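Local coordinates for protein endoglucanase (PDB 1DYS) that hydrolyses internal beta-1,4-glucosidic linkages of cellulose as a family 6 glycoside hydrolase, and so takes part in the recycling of plant biomass, at residues I53-L59 / E115-F120; Y86-D90 / S99-L104. One frame throughout, in Å; residues are numbered along the deposited sequence.

Contact 1 of 2, residues I53-L59 / E115-F120; sequences ISNIFLL and EYVNPF
Leu59, in the m,t rotamer, lays its two methyls along helix 108-126: CD1 lies 3.7 Å from Glu115 O and 4.1 Å from Pro119 CB, while CD2 lies 4.1 Å from Phe120 CD2 and 4.2 Å from Tyr116 CD1. Nearest CA pairs are Ile56–Tyr116 at 5.9 Å and Leu59–Phe120 at 6.8 Å. Residues 53-59 leave strand 51-53 and turn toward helix 60-74; Asn55 OD1 accepts from Leu58 N at 3.0 Å, an Asx motif, and Leu59 N bonds Ile56 O at 3.0 Å. This loop, which carries the likely substrate-binding Ser54, packs on helix 108-126, which flanks the parallel sheet of the family 6 catalytic domain, a distorted alpha/beta barrel. Segment 115-120 of that helix has a wide pi-type turn at 115-117 and is kinked at Pro119, whose N has no bond to the preceding turn; Phe120 N bonds Tyr116 O at 3.1 Å. Tyr116, chi1 t, carries its OH to Ile53 O, donating at 2.5 Å; Tyr116 OH accepts from Tyr86 N. Ile53 CB touches Phe120 CE2 at 3.9 Å. Ile56 CG1 rests 4.1 Å from Tyr116 CB and 3.6 Å from Glu115 O, while the Glu115 carboxylate forms a salt bridge with Arg60 of the second subunit.

Contact 2 of 2, residues Y86-D90 / S99-L104; sequences YNLPD and SGELKL
Two arms of the loop between strand 79-85 and helix 108-126 of the family 6 domain run side by side in roughly the same direction, without strand structure, beside the probable proton donor Asp92. Nearest CA pairs are Asn87–Gly100 at 6.1 Å and Pro89–Leu102 at 4.5 Å. Asn87, chi1 t, donates from ND2 to Glu101 OE2 at 2.9 Å; that oxygen also accepts from Ile56 N. Asn87 OD1 accepts from water 1 at 2.8 Å, which accepts from Glu101 N at 2.8 Å. Water 2 lies 2.8 Å from Leu88 O and 2.9 Å from Asn87 OD1, and accepts from Leu102 N at 3.1 Å. Leu102 O accepts from Asp90 N at 3.0 Å, with Pro89 CA 3.5 Å away in a CA-H...O contact and Ser98 OG a further partner. Tyr86 OH and Ser99 OG both bond Asp92 OD2. Asp90 has a left-handed backbone (59/37) and rotamer m; its OD1 accepts from Leu104 N at 2.9 Å, while Leu104 CD2 packs on Pro89 CB at 3.5 Å.

In the fold
The contact centres lie 11 Å apart, each about 17 Å from the chain's centre and on the same side. Along the chain, 53-59 comes first, then both arms of contact 2, then 115-120, so the loop after strand 79-85 is folded within the span contact 1 bridges. Strands 51-53 and 79-85 pair in parallel, bringing their following loops side by side. The contacts join directly: Glu101 OE2 probably bonds Ile56 N at 2.8 Å, and Tyr116 OH probably Tyr86 N at 3.0 Å. Helix 108-126 supplies one side of contact 1 and packs on contact 2 through Tyr112 and Tyr116. Both contacts touch the second subunit, so this region near the probable proton donor borders the subunit interface.

Contact 1 of 2, residues I53-L59 / E115-F120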
loop_
_atom_site.group_PDB
_atom_site.type_symbol
_atom_site.label_atom_id
_atom_site.label_comp_id
_atom_site.label_asym_id
_atom_site.label_seq_id
_atom_site.Cartn_x
_atom_site.Cartn_y
_atom_site.Cartn_z
ATOM N N ILE A 53 4.094 6.661 10.933
ATOM C CA ILE A 53 4.946 5.448 11.031
ATOM C C ILE A 53 4.051 4.258 10.722
ATOM O O ILE A 53 3.612 3.514 11.633
ATOM C CB ILE A 53 5.599 5.339 12.410
ATOM C CG1 ILE A 53 6.314 6.602 12.888
ATOM C CG2 ILE A 53 6.663 4.206 12.315
ATOM C CD1 ILE A 53 7.186 7.348 11.919
ATOM N N SER A 54 3.644 4.198 9.463
ATOM C CA SER A 54 2.550 3.333 9.009
ATOM C C SER A 54 2.922 1.889 8.760
ATOM O O SER A 54 2.076 1.119 8.309
ATOM C CB SER A 54 1.884 3.956 7.776
ATOM O OG SER A 54 1.500 5.320 8.050
ATOM N N ASN A 55 4.166 1.522 8.963
ATOM C CA ASN A 55 4.619 0.139 8.810
ATOM C C ASN A 55 6.043 0.029 9.354
ATOM O O ASN A 55 6.655 1.014 9.790
ATOM C CB ASN A 55 4.525 -0.363 7.379
ATOM C CG ASN A 55 5.250 0.580 6.455
ATOM O OD1 ASN A 55 6.450 0.817 6.552
ATOM N ND2 ASN A 55 4.456 1.198 5.572
ATOM N N ILE A 56 6.549 -1.199 9.425
ATOM C CA ILE A 56 7.840 -1.508 10.052
ATOM C C ILE A 56 8.961 -0.844 9.281
ATOM O O ILE A 56 9.886 -0.297 9.914
ATOM C CB ILE A 56 8.035 -3.032 10.166
ATOM C CG1 ILE A 56 7.188 -3.567 11.340
ATOM C CG2 ILE A 56 9.497 -3.409 10.402
ATOM C CD1 ILE A 56 6.854 -5.062 11.109
ATOM N N PHE A 57 8.895 -0.827 7.961
ATOM C CA PHE A 57 9.881 -0.120 7.148
ATOM C C PHE A 57 10.004 1.354 7.609
ATOM O O PHE A 57 11.111 1.892 7.642
ATOM C CB PHE A 57 9.457 -0.183 5.687
ATOM C CG PHE A 57 10.324 0.555 4.712
ATOM C CD1 PHE A 57 11.459 -0.043 4.214
ATOM C CD2 PHE A 57 10.035 1.854 4.332
ATOM C CE1 PHE A 57 12.272 0.620 3.310
ATOM C CE2 PHE A 57 10.810 2.523 3.410
ATOM C CZ PHE A 57 11.957 1.908 2.933
ATOM N N LEU A 58 8.894 2.021 7.830
ATOM C CA LEU A 58 8.862 3.404 8.234
ATOM C C LEU A 58 9.291 3.637 9.671
ATOM O O LEU A 58 9.365 4.839 10.000
ATOM C CB LEU A 58 7.545 4.117 7.935
ATOM C CG LEU A 58 7.164 4.113 6.456
ATOM C CD1 LEU A 58 5.716 4.575 6.249
ATOM C CD2 LEU A 58 8.108 5.030 5.672
ATOM N N LEU A 59 9.631 2.647 10.484
ATOM C CA LEU A 59 10.257 2.991 11.784
ATOM C C LEU A 59 11.474 3.878 11.591
ATOM O O LEU A 59 11.761 4.686 12.491
ATOM C CB LEU A 59 10.725 1.696 12.491
ATOM C CG LEU A 59 9.563 0.845 13.052
ATOM C CD1 LEU A 59 10.082 -0.569 13.312
ATOM C CD2 LEU A 59 9.071 1.481 14.345
ATOM N N GLU A 115 8.026 -6.553 16.679
ATOM C CA GLU A 115 8.690 -5.956 15.531
ATOM C C GLU A 115 8.260 -4.499 15.289
ATOM O O GLU A 115 8.978 -3.884 14.484
ATOM C CB GLU A 115 8.388 -6.787 14.269
ATOM C CG GLU A 115 9.040 -8.163 14.270
ATOM C CD GLU A 115 8.820 -8.912 12.962
ATOM O OE1 GLU A 115 9.265 -8.464 11.879
ATOM O OE2 GLU A 115 8.132 -9.947 12.975
ATOM N N TYR A 116 7.182 -4.063 15.956
ATOM C CA TYR A 116 6.744 -2.680 15.702
ATOM C C TYR A 116 6.687 -1.850 16.989
ATOM O O TYR A 116 7.488 -0.904 17.021
ATOM C CB TYR A 116 5.445 -2.679 14.896
ATOM C CG TYR A 116 4.921 -1.281 14.629
ATOM C CD1 TYR A 116 5.457 -0.489 13.620
ATOM C CD2 TYR A 116 3.931 -0.747 15.429
ATOM C CE1 TYR A 116 5.001 0.811 13.394
ATOM C CE2 TYR A 116 3.461 0.565 15.218
ATOM C CZ TYR A 116 3.991 1.308 14.193
ATOM O OH TYR A 116 3.548 2.601 13.965
ATOM N N VAL A 117 5.905 -2.244 17.990
ATOM C CA VAL A 117 5.894 -1.427 19.208
ATOM C C VAL A 117 7.246 -1.423 19.922
ATOM O O VAL A 117 7.744 -0.338 20.260
ATOM C CB VAL A 117 4.757 -1.889 20.141
ATOM C CG1 VAL A 117 4.756 -1.145 21.444
ATOM C CG2 VAL A 117 3.408 -1.665 19.415
ATOM N N ASN A 118 7.895 -2.585 20.104
ATOM C CA ASN A 118 9.167 -2.523 20.851
ATOM C C ASN A 118 10.177 -1.583 20.277
ATOM O O ASN A 118 10.698 -0.705 21.000
ATOM C CB ASN A 118 9.701 -3.932 21.091
ATOM C CG ASN A 118 8.796 -4.667 22.055
ATOM O OD1 ASN A 118 7.847 -4.227 22.695
ATOM N ND2 ASN A 118 9.114 -5.974 22.180
ATOM N N PRO A 119 10.474 -1.648 19.009
ATOM C CA PRO A 119 11.446 -0.798 18.348
ATOM C C PRO A 119 11.003 0.658 18.412
ATOM O O PRO A 119 11.848 1.549 18.568
ATOM C CB PRO A 119 11.738 -1.304 16.939
ATOM C CG PRO A 119 10.851 -2.503 16.850
ATOM C CD PRO A 119 10.050 -2.731 18.106
ATOM N N PHE A 120 9.703 0.893 18.296
ATOM C CA PHE A 120 9.166 2.240 18.413
ATOM C C PHE A 120 9.514 2.803 19.799
ATOM O O PHE A 120 10.098 3.894 19.887
ATOM C CB PHE A 120 7.649 2.219 18.226
ATOM C CG PHE A 120 6.981 3.506 17.830
ATOM C CD1 PHE A 120 7.016 4.645 18.628
ATOM C CD2 PHE A 120 6.269 3.490 16.635
ATOM C CE1 PHE A 120 6.318 5.759 18.208
ATOM C CE2 PHE A 120 5.559 4.599 16.208
ATOM C CZ PHE A 120 5.621 5.735 17.008
#

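Contact 2 of 2, residues Y86-D90 / S99-L104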
loop_
_atom_site.group_PDB
_atom_site.type_symbol
_atom_site.label_atom_id
_atom_site.label_comp_id
_atom_site.label_asym_id
_atom_site.label_seq_id
_atom_site.Cartn_x
_atom_site.Cartn_y
_atom_site.Cartn_z
ATOM N N TYR A 86 0.737 3.629 13.799
ATOM C CA TYR A 86 -0.374 3.110 13.000
ATOM C C TYR A 86 -0.013 1.823 12.271
ATOM O O TYR A 86 0.310 1.889 11.092
ATOM C CB TYR A 86 -0.796 4.207 12.001
ATOM C CG TYR A 86 -1.905 3.960 11.040
ATOM C CD1 TYR A 86 -3.155 3.489 11.430
ATOM C CD2 TYR A 86 -1.745 4.198 9.665
ATOM C CE1 TYR A 86 -4.215 3.299 10.544
ATOM C CE2 TYR A 86 -2.761 3.995 8.764
ATOM C CZ TYR A 86 -3.998 3.542 9.199
ATOM O OH TYR A 86 -5.002 3.352 8.271
ATOM N N ASN A 87 -0.043 0.715 13.002
ATOM C CA ASN A 87 0.226 -0.581 12.314
ATOM C C ASN A 87 -0.527 -1.711 12.970
ATOM O O ASN A 87 -0.068 -2.886 12.994
ATOM C CB ASN A 87 1.733 -0.802 12.288
ATOM C CG ASN A 87 2.132 -1.809 11.201
ATOM O OD1 ASN A 87 1.376 -2.086 10.271
ATOM N ND2 ASN A 87 3.330 -2.347 11.334
ATOM N N LEU A 88 -1.733 -1.438 13.469
ATOM C CA LEU A 88 -2.506 -2.489 14.145
ATOM C C LEU A 88 -2.764 -3.692 13.275
ATOM O O LEU A 88 -3.010 -3.645 12.057
ATOM C CB LEU A 88 -3.896 -1.861 14.472
ATOM C CG LEU A 88 -4.720 -2.510 15.585
ATOM C CD1 LEU A 88 -4.000 -2.381 16.922
ATOM C CD2 LEU A 88 -6.101 -1.854 15.640
ATOM N N PRO A 89 -2.696 -4.869 13.875
ATOM C CA PRO A 89 -3.057 -6.070 13.129
ATOM C C PRO A 89 -4.528 -5.970 12.763
ATOM O O PRO A 89 -5.397 -5.494 13.530
ATOM C CB PRO A 89 -2.805 -7.272 14.062
ATOM C CG PRO A 89 -1.974 -6.645 15.125
ATOM C CD PRO A 89 -2.309 -5.162 15.246
ATOM N N ASP A 90 -4.875 -6.321 11.531
ATOM C CA ASP A 90 -6.220 -6.229 10.986
ATOM C C ASP A 90 -6.745 -4.790 11.023
ATOM O O ASP A 90 -7.924 -4.496 11.306
ATOM C CB ASP A 90 -7.204 -7.144 11.737
ATOM C CG ASP A 90 -6.960 -8.610 11.408
ATOM O OD1 ASP A 90 -5.969 -8.889 10.694
ATOM O OD2 ASP A 90 -7.755 -9.461 11.882
ATOM N N SER A 99 -5.672 -3.086 6.518
ATOM C CA SER A 99 -5.207 -2.113 5.543
ATOM C C SER A 99 -3.674 -1.992 5.653
ATOM O O SER A 99 -3.127 -1.238 4.842
ATOM C CB SER A 99 -5.807 -0.730 5.833
ATOM O OG SER A 99 -5.486 -0.306 7.132
ATOM N N GLY A 100 -3.062 -2.671 6.612
ATOM C CA GLY A 100 -1.603 -2.643 6.817
ATOM C C GLY A 100 -1.020 -4.043 6.605
ATOM O O GLY A 100 -1.657 -5.032 6.217
ATOM N N GLU A 101 0.260 -4.156 6.952
ATOM C CA GLU A 101 1.011 -5.381 6.729
ATOM C C GLU A 101 0.764 -6.475 7.752
ATOM O O GLU A 101 1.111 -7.639 7.429
ATOM C CB GLU A 101 2.517 -5.038 6.658
ATOM C CG GLU A 101 3.011 -4.620 8.060
ATOM C CD GLU A 101 4.314 -3.854 7.946
ATOM O OE1 GLU A 101 4.908 -3.725 6.852
ATOM O OE2 GLU A 101 4.743 -3.360 9.010
ATOM N N LEU A 102 0.133 -6.178 8.886
ATOM C CA LEU A 102 -0.079 -7.164 9.945
ATOM C C LEU A 102 -1.519 -7.665 9.961
ATOM O O LEU A 102 -2.468 -6.921 9.835
ATOM C CB LEU A 102 0.263 -6.598 11.328
ATOM C CG LEU A 102 1.680 -6.046 11.464
ATOM C CD1 LEU A 102 1.902 -5.577 12.899
ATOM C CD2 LEU A 102 2.734 -7.079 11.112
ATOM N N LYS A 103 -1.610 -8.977 10.048
ATOM C CA LYS A 103 -2.906 -9.673 10.090
ATOM C C LYS A 103 -2.932 -10.579 11.307
ATOM O O LYS A 103 -1.933 -11.259 11.596
ATOM C CB LYS A 103 -3.078 -10.500 8.806
ATOM C CG LYS A 103 -3.013 -9.646 7.535
ATOM C CD LYS A 103 -3.379 -10.419 6.294
ATOM C CE LYS A 103 -3.775 -9.461 5.155
ATOM N NZ LYS A 103 -4.189 -10.301 3.982
ATOM N N LEU A 104 -4.066 -10.625 12.003
ATOM C CA LEU A 104 -4.123 -11.449 13.215
ATOM C C LEU A 104 -3.884 -12.913 12.898
ATOM O O LEU A 104 -3.150 -13.555 13.656
ATOM C CB LEU A 104 -5.412 -11.225 13.996
ATOM C CG LEU A 104 -5.543 -9.844 14.665
ATOM C CD1 LEU A 104 -6.970 -9.694 15.152
ATOM C CD2 LEU A 104 -4.533 -9.715 15.797
HETATM O O HOH W 1 1.357 -1.670 7.534
HETATM O O HOH W 2 -1.079 -3.572 9.980
#